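PDB 4JGI: putative uncharacterized protein from Desulfitobacterium hafniense, which binds cobalamin in its methylated form and probably serves as the corrinoid-carrying subunit of an O-demethylase methyl-transfer system. Local coordinates for residues K91-V97 / P141-S147; K106-R110 / F121-I125; A115-E119 / C206-V210. All coordinates share one frame; numbering follows the deposited sequence.

Interaction 1 (K91-V97 / P141-S147)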
# COMPACT_ATOMS: atom_id res chain seq x y z
N LYS A 91 -4.53 8.97 4.43
CA LYS A 91 -4.30 8.21 5.65
C LYS A 91 -4.89 6.83 5.52
O LYS A 91 -5.97 6.65 5.01
CB LYS A 91 -4.91 8.90 6.84
CG LYS A 91 -4.34 10.24 7.24
CD LYS A 91 -5.22 10.83 8.38
CE LYS A 91 -5.17 12.34 8.36
NZ LYS A 91 -3.80 12.82 8.68
N ILE A 92 -4.14 5.83 5.98
CA ILE A 92 -4.55 4.46 6.05
C ILE A 92 -4.43 3.92 7.46
O ILE A 92 -3.38 4.13 8.10
CB ILE A 92 -3.69 3.52 5.19
CG1 ILE A 92 -3.68 3.97 3.75
CG2 ILE A 92 -4.23 2.11 5.28
CD1 ILE A 92 -2.83 3.16 2.80
N VAL A 93 -5.52 3.35 8.02
CA VAL A 93 -5.43 2.64 9.27
C VAL A 93 -5.30 1.17 8.89
O VAL A 93 -6.15 0.65 8.13
CB VAL A 93 -6.67 2.89 10.17
CG1 VAL A 93 -6.70 1.91 11.31
CG2 VAL A 93 -6.69 4.32 10.68
N LEU A 94 -4.26 0.53 9.37
CA LEU A 94 -3.83 -0.81 8.91
C LEU A 94 -3.72 -1.75 10.08
O LEU A 94 -3.14 -1.38 11.08
CB LEU A 94 -2.48 -0.67 8.20
CG LEU A 94 -1.80 -1.92 7.63
CD1 LEU A 94 -2.70 -2.56 6.56
CD2 LEU A 94 -0.43 -1.58 7.02
N ALA A 95 -4.25 -2.97 9.98
CA ALA A 95 -4.16 -3.96 11.06
C ALA A 95 -4.26 -5.33 10.57
O ALA A 95 -4.96 -5.62 9.58
CB ALA A 95 -5.38 -3.73 11.98
N THR A 96 -3.55 -6.24 11.25
CA THR A 96 -3.85 -7.61 11.18
C THR A 96 -4.91 -7.86 12.27
O THR A 96 -4.70 -7.48 13.41
CB THR A 96 -2.59 -8.48 11.34
OG1 THR A 96 -1.72 -8.34 10.18
CG2 THR A 96 -2.98 -9.92 11.54
N VAL A 97 -6.04 -8.41 11.88
CA VAL A 97 -7.22 -8.43 12.72
C VAL A 97 -7.19 -9.52 13.79
O VAL A 97 -6.42 -10.42 13.77
CB VAL A 97 -8.45 -8.65 11.82
CG1 VAL A 97 -8.65 -7.51 10.85
CG2 VAL A 97 -8.47 -10.00 11.12
N PRO A 141 -9.40 8.23 8.63
CA PRO A 141 -8.65 7.87 7.45
C PRO A 141 -9.49 7.77 6.22
O PRO A 141 -10.69 7.49 6.28
CB PRO A 141 -8.17 6.46 7.78
CG PRO A 141 -9.29 5.89 8.62
CD PRO A 141 -9.68 7.05 9.51
N GLU A 142 -8.84 7.90 5.09
CA GLU A 142 -9.48 7.58 3.80
C GLU A 142 -9.72 6.09 3.56
O GLU A 142 -10.64 5.67 2.86
CB GLU A 142 -8.59 8.09 2.68
CG GLU A 142 -8.55 9.60 2.41
CD GLU A 142 -7.95 10.56 3.46
OE1 GLU A 142 -7.08 10.23 4.28
OE2 GLU A 142 -8.38 11.74 3.47
N ILE A 143 -8.80 5.28 4.09
CA ILE A 143 -8.71 3.82 3.85
C ILE A 143 -8.47 3.06 5.15
O ILE A 143 -7.67 3.51 6.01
CB ILE A 143 -7.57 3.49 2.87
CG1 ILE A 143 -7.75 4.26 1.56
CG2 ILE A 143 -7.48 1.98 2.63
CD1 ILE A 143 -6.56 4.29 0.61
N VAL A 144 -9.18 1.96 5.29
CA VAL A 144 -8.90 0.96 6.31
C VAL A 144 -8.44 -0.30 5.61
O VAL A 144 -9.10 -0.78 4.70
CB VAL A 144 -10.12 0.65 7.16
CG1 VAL A 144 -9.80 -0.45 8.20
CG2 VAL A 144 -10.55 1.90 7.89
N GLY A 145 -7.23 -0.78 5.98
CA GLY A 145 -6.67 -2.00 5.39
C GLY A 145 -6.57 -3.07 6.47
O GLY A 145 -6.04 -2.81 7.58
N LEU A 146 -7.11 -4.22 6.16
CA LEU A 146 -7.25 -5.32 7.07
C LEU A 146 -6.55 -6.57 6.48
O LEU A 146 -6.80 -6.94 5.33
CB LEU A 146 -8.69 -5.70 7.35
CG LEU A 146 -9.57 -4.56 7.85
CD1 LEU A 146 -11.04 -4.98 7.93
CD2 LEU A 146 -9.11 -3.97 9.11
N SER A 147 -5.70 -7.18 7.30
CA SER A 147 -4.97 -8.42 6.98
C SER A 147 -5.45 -9.60 7.82
O SER A 147 -5.67 -9.44 8.99
CB SER A 147 -3.43 -8.18 7.17
OG SER A 147 -2.63 -9.26 6.64
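Between Ile92-Ile143 at one end and Thr96-Ser147 at the other, two adjacent strands run parallel, their axes 4.7 Å apart and turned by 19°. Toward strand 143-147, Lys91 O accepts Ile143 N, and Val93 and Ala95 each give and take one bond: Val93 N to Ile143 O (2.9 Å) and Gly145 N to Val93 O (2.8 Å), then likewise Ala95 with Gly145 O and Ser147 N. Val97 N closes one end on Ser147 O. At the other end Glu142 bends at chi2 (67°), and OE1 accepts Lys91 N at 2.8 Å on its anti side, tilted out of the carboxylate plane. The Lys91 ammonium leads away to a salt bridge with Glu119. Ile92 and Ile143 lie side by side on one face of the sheet. Next along that face Leu94 CD1 rests 3.5 Å from Gly145 O, and a beta carbon on Gly145 would be tight against that methyl. On the reverse face Val93 CG2 meets Pro141 CG at 3.7 Å, and Leu146 takes Val97 CG1 against its CB, the two side chains crossing at about a right angle; helices 129-139 and 151-166 pack on these residues. Thr96 OG1 comes 3.5 Å from Ser147 CB, but the two hydroxyls look elsewhere, Thr96 OG1 to His102 O and Ser147 OG, anti to its own N (chi1 -169°), to N3B of the methylcobalamin. Apolar packing and backbone bonds thus fix the middle of a Rossmann-like sheet, and polar hydroxyls gather where the strands end, at the cofactor and its axial histidine.

Interaction 2 (K106-R110 / F121-I125)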
# COMPACT_ATOMS: atom_id res chain seq x y z
N LYS A 106 1.36 -7.87 5.58
CA LYS A 106 0.87 -6.54 5.99
C LYS A 106 2.02 -5.59 5.99
O LYS A 106 1.87 -4.44 5.59
CB LYS A 106 0.24 -6.66 7.39
CG LYS A 106 -0.17 -5.30 7.96
CD LYS A 106 -0.77 -5.38 9.33
CE LYS A 106 0.24 -5.76 10.46
NZ LYS A 106 1.28 -4.83 10.92
N ASN A 107 3.16 -6.03 6.51
CA ASN A 107 4.30 -5.10 6.59
C ASN A 107 4.94 -4.75 5.24
O ASN A 107 5.52 -3.69 5.08
CB ASN A 107 5.28 -5.65 7.61
CG ASN A 107 4.78 -5.60 9.00
OD1 ASN A 107 3.84 -4.95 9.29
ND2 ASN A 107 5.47 -6.26 9.88
N ILE A 108 4.90 -5.69 4.29
CA ILE A 108 5.27 -5.40 2.91
C ILE A 108 4.40 -4.30 2.33
O ILE A 108 4.88 -3.32 1.80
CB ILE A 108 5.27 -6.69 2.03
CG1 ILE A 108 6.32 -7.65 2.53
CG2 ILE A 108 5.46 -6.33 0.59
CD1 ILE A 108 6.30 -9.00 1.82
N PHE A 109 3.10 -4.41 2.54
CA PHE A 109 2.20 -3.37 2.15
C PHE A 109 2.43 -2.07 2.87
O PHE A 109 2.45 -1.03 2.21
CB PHE A 109 0.77 -3.87 2.32
CG PHE A 109 -0.26 -2.80 2.04
CD1 PHE A 109 -0.55 -2.41 0.72
CD2 PHE A 109 -0.89 -2.15 3.05
CE1 PHE A 109 -1.44 -1.34 0.46
CE2 PHE A 109 -1.79 -1.14 2.78
CZ PHE A 109 -2.09 -0.74 1.49
N ARG A 110 2.66 -2.11 4.17
CA ARG A 110 2.94 -0.92 4.93
C ARG A 110 4.13 -0.19 4.32
O ARG A 110 4.10 1.04 4.14
CB ARG A 110 3.23 -1.30 6.41
CG ARG A 110 3.59 -0.13 7.25
CD ARG A 110 4.07 -0.59 8.62
NE ARG A 110 5.31 -1.37 8.53
CZ ARG A 110 5.81 -2.17 9.48
NH1 ARG A 110 5.14 -2.48 10.57
NH2 ARG A 110 6.98 -2.78 9.26
N PHE A 121 -1.16 4.35 9.78
CA PHE A 121 -1.32 4.05 11.21
C PHE A 121 -1.39 2.52 11.37
O PHE A 121 -2.45 1.90 11.16
CB PHE A 121 -2.53 4.72 11.79
CG PHE A 121 -2.55 6.20 11.60
CD1 PHE A 121 -3.02 6.80 10.45
CD2 PHE A 121 -2.05 7.04 12.63
CE1 PHE A 121 -3.01 8.17 10.28
CE2 PHE A 121 -2.01 8.43 12.46
CZ PHE A 121 -2.52 8.98 11.27
N ASP A 122 -0.22 1.93 11.65
CA ASP A 122 -0.11 0.51 11.85
C ASP A 122 -0.44 0.08 13.24
O ASP A 122 0.28 0.47 14.19
CB ASP A 122 1.28 0.06 11.40
CG ASP A 122 1.53 -1.41 11.65
OD1 ASP A 122 0.58 -2.21 11.63
OD2 ASP A 122 2.76 -1.75 11.76
N LEU A 123 -1.56 -0.63 13.39
CA LEU A 123 -2.03 -1.03 14.69
C LEU A 123 -1.42 -2.38 15.15
O LEU A 123 -1.64 -2.84 16.27
CB LEU A 123 -3.56 -1.11 14.74
CG LEU A 123 -4.25 0.23 14.43
CD1 LEU A 123 -5.72 0.05 14.45
CD2 LEU A 123 -3.97 1.20 15.56
N GLY A 124 -0.69 -3.05 14.28
CA GLY A 124 -0.03 -4.31 14.60
C GLY A 124 -0.85 -5.55 14.37
O GLY A 124 -1.62 -5.60 13.42
N ILE A 125 -0.75 -6.56 15.22
CA ILE A 125 -1.44 -7.88 15.04
C ILE A 125 -2.53 -8.17 16.08
O ILE A 125 -2.47 -7.54 17.17
CB ILE A 125 -0.42 -9.03 15.00
CG1 ILE A 125 0.37 -9.14 16.29
CG2 ILE A 125 0.59 -8.79 13.89
CD1 ILE A 125 1.34 -10.28 16.31
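Asp122 is gripped from two successive turns of the helix: Lys106 NZ meets its OD1 and Arg110 NH1 meets its OD2, each at 2.8 Å, in one salt-bridge network. Both cations come to the syn side of their oxygen, each somewhat out of the carboxylate plane. Lys106 is folded at its last two torsions (chi3 70°, chi4 71°), which curls the ammonium toward the aspartate and also lets NZ donate to Asn107 OD1 at 3.0 Å. Arg110 brings Asp122 OD2 almost exactly into its guanidinium plane, although that plane stands 59° from the carboxylate. Asn107 OD1 lies 3.1 Å above one guanidinium face, at an angle too poor for a hydrogen bond. The third grip comes from the aspartate's own chain: Gly124 N donates to OD1 at 3.1 Å, an Asx turn, reaching it from the carboxylate face opposite the lysine. With both oxygens engaged, the carboxylate is probably held against rotation, and the two flanking cations would be expected to stabilise its negative charge. Lys106 CE, against Gly124 O at 3.5 Å, completes this packed part. The outer side is looser and partly exposed, and beyond Gly124 the chain leaves the helix, with Ile125 exposed. The pinned side chains bind helix 104-115 to the end of strand 119-122, the last two elements of a beta-alpha-beta unit. Strand 91-96 lies beneath, Leu94 touching both Lys106 and Arg110, while Ile108 and Phe109 look from the same helix to the cobalamin, with helix 60-77 packing on Ile108 and helix 199-209 on both.

Interaction 3 (A115-E119 / C206-V210)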
# COMPACT_ATOMS: atom_id res chain seq x y z
N ALA A 115 6.09 4.44 1.27
CA ALA A 115 6.92 4.90 0.19
C ALA A 115 6.13 5.58 -0.90
O ALA A 115 6.71 6.30 -1.70
CB ALA A 115 7.69 3.74 -0.40
N SER A 116 4.81 5.36 -0.96
CA SER A 116 3.93 5.92 -1.95
C SER A 116 3.19 7.11 -1.43
O SER A 116 2.28 7.56 -2.12
CB SER A 116 2.91 4.89 -2.31
OG SER A 116 3.51 3.78 -2.96
N GLY A 117 3.63 7.65 -0.30
CA GLY A 117 3.13 8.89 0.26
C GLY A 117 1.92 8.81 1.14
O GLY A 117 1.32 9.85 1.45
N PHE A 118 1.57 7.60 1.60
CA PHE A 118 0.46 7.52 2.53
C PHE A 118 0.96 7.68 3.97
O PHE A 118 2.06 7.21 4.30
CB PHE A 118 -0.28 6.20 2.45
CG PHE A 118 -1.06 5.96 1.17
CD1 PHE A 118 -0.45 5.41 0.07
CD2 PHE A 118 -2.38 6.37 1.06
CE1 PHE A 118 -1.12 5.22 -1.11
CE2 PHE A 118 -3.06 6.18 -0.17
CZ PHE A 118 -2.41 5.65 -1.24
N GLU A 119 0.15 8.26 4.85
CA GLU A 119 0.40 8.22 6.30
C GLU A 119 -0.30 6.96 6.83
O GLU A 119 -1.53 6.81 6.66
CB GLU A 119 -0.16 9.43 6.98
CG GLU A 119 0.02 9.38 8.49
CD GLU A 119 -0.32 10.68 9.20
OE1 GLU A 119 -1.17 11.43 8.68
OE2 GLU A 119 0.22 10.89 10.34
N CYS A 206 -5.27 1.64 -3.85
CA CYS A 206 -5.38 2.71 -2.92
C CYS A 206 -5.07 4.08 -3.58
O CYS A 206 -5.73 5.09 -3.31
CB CYS A 206 -4.41 2.47 -1.76
SG CYS A 206 -4.90 1.15 -0.61
N GLN A 207 -4.09 4.06 -4.45
CA GLN A 207 -3.78 5.28 -5.23
C GLN A 207 -4.95 5.75 -6.12
O GLN A 207 -5.21 6.95 -6.17
CB GLN A 207 -2.54 5.08 -6.07
CG GLN A 207 -1.25 5.04 -5.28
CD GLN A 207 -0.72 6.38 -4.73
OE1 GLN A 207 -1.44 7.30 -4.35
NE2 GLN A 207 0.60 6.48 -4.68
N ARG A 208 -5.68 4.81 -6.70
CA ARG A 208 -6.87 5.12 -7.47
C ARG A 208 -7.94 5.76 -6.60
O ARG A 208 -8.66 6.67 -7.04
CB ARG A 208 -7.42 3.89 -8.22
CG ARG A 208 -6.50 3.38 -9.32
CD ARG A 208 -6.92 2.12 -9.98
NE ARG A 208 -6.17 1.96 -11.23
CZ ARG A 208 -6.60 1.29 -12.31
NH1 ARG A 208 -7.68 0.55 -12.20
NH2 ARG A 208 -5.91 1.29 -13.48
N TRP A 209 -8.12 5.26 -5.36
CA TRP A 209 -9.13 5.87 -4.48
C TRP A 209 -8.85 7.29 -3.99
O TRP A 209 -9.76 8.06 -3.69
CB TRP A 209 -9.22 4.95 -3.29
CG TRP A 209 -9.96 3.68 -3.52
CD1 TRP A 209 -10.96 3.42 -4.45
CD2 TRP A 209 -9.87 2.50 -2.72
NE1 TRP A 209 -11.44 2.16 -4.28
CE2 TRP A 209 -10.78 1.57 -3.23
CE3 TRP A 209 -9.04 2.12 -1.64
CZ2 TRP A 209 -10.93 0.30 -2.70
CZ3 TRP A 209 -9.21 0.86 -1.11
CH2 TRP A 209 -10.16 -0.02 -1.58
N VAL A 210 -7.59 7.68 -3.90
CA VAL A 210 -7.25 8.95 -3.34
C VAL A 210 -6.87 9.97 -4.41
O VAL A 210 -6.72 9.60 -5.55
CB VAL A 210 -6.24 8.83 -2.18
CG1 VAL A 210 -6.75 7.79 -1.21
CG2 VAL A 210 -4.84 8.47 -2.61
O HOH W 1 2.46 4.32 -5.48
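Gln207 NE2 reaches across to the chain turn at Ser116 and is engaged twice, by a water at 3.0 Å and, in a weak bent bond, by Ser116 O at 3.2 Å. The same water donates to Ser116 OG at 2.8 Å, so the amide nitrogen is tied to this one serine both directly and through solvent; the hydroxyl is bonded to Met112 O as well. A bend at chi2 (-75°) of Gln207 swings the amide toward the turn and lays this flat group against the aromatic ring beside it, Gln207 CD 3.8 Å from Phe118 CE1 with the two planes 52° apart. The tip of Phe118 is held between three side chains of the helix end. Cys206 CB approaches Phe118 CZ to 3.8 Å, and Val210, pointing against the phenylalanine, meets Phe118 CE2 with CG2 at the same distance. All three partners approach the ring obliquely. Phe118 and Val210 also rest on Ile143 and Ala90, which continues the apolar cluster onto the sheet. Replacing Gln207 by an alanine would probably leave Ser116 O without this donor and the bridging water with one anchor fewer, and would open a gap beside the Phe118 ring. Gly117, at positive phi, is the C-prime residue of a Schellman motif that ends helix 104-115 and turns the chain toward strand 119-122. The arrangement is that of a Rossmann-like fold, in which a helix-to-strand turn packs against the end of the last helix, 199-209, on the same face of the sheet.

Interactions 1 and 3 are buried, interaction 2 lies at the surface, and strand 91-96 belongs to interaction 1 and touches the other two. Backbone bonds dominate interaction 1, charge dominates interaction 2, and interaction 3 mixes apolar packing round one ring with a water bridge. Probable backbone hydrogen bonds from Ile92 O to Phe121 N and Leu94 N to Phe121 O carry the sheet on into interaction 2, while Thr96 OG1 packs on Lys106. The strand's other end meets interaction 3 through the Lys91-Glu119 salt bridge and Ile92 on Phe118. Helix 104-115 supplies the cations of interaction 2 and the turn after it the ring of interaction 3; Phe109 touches Cys206 between them.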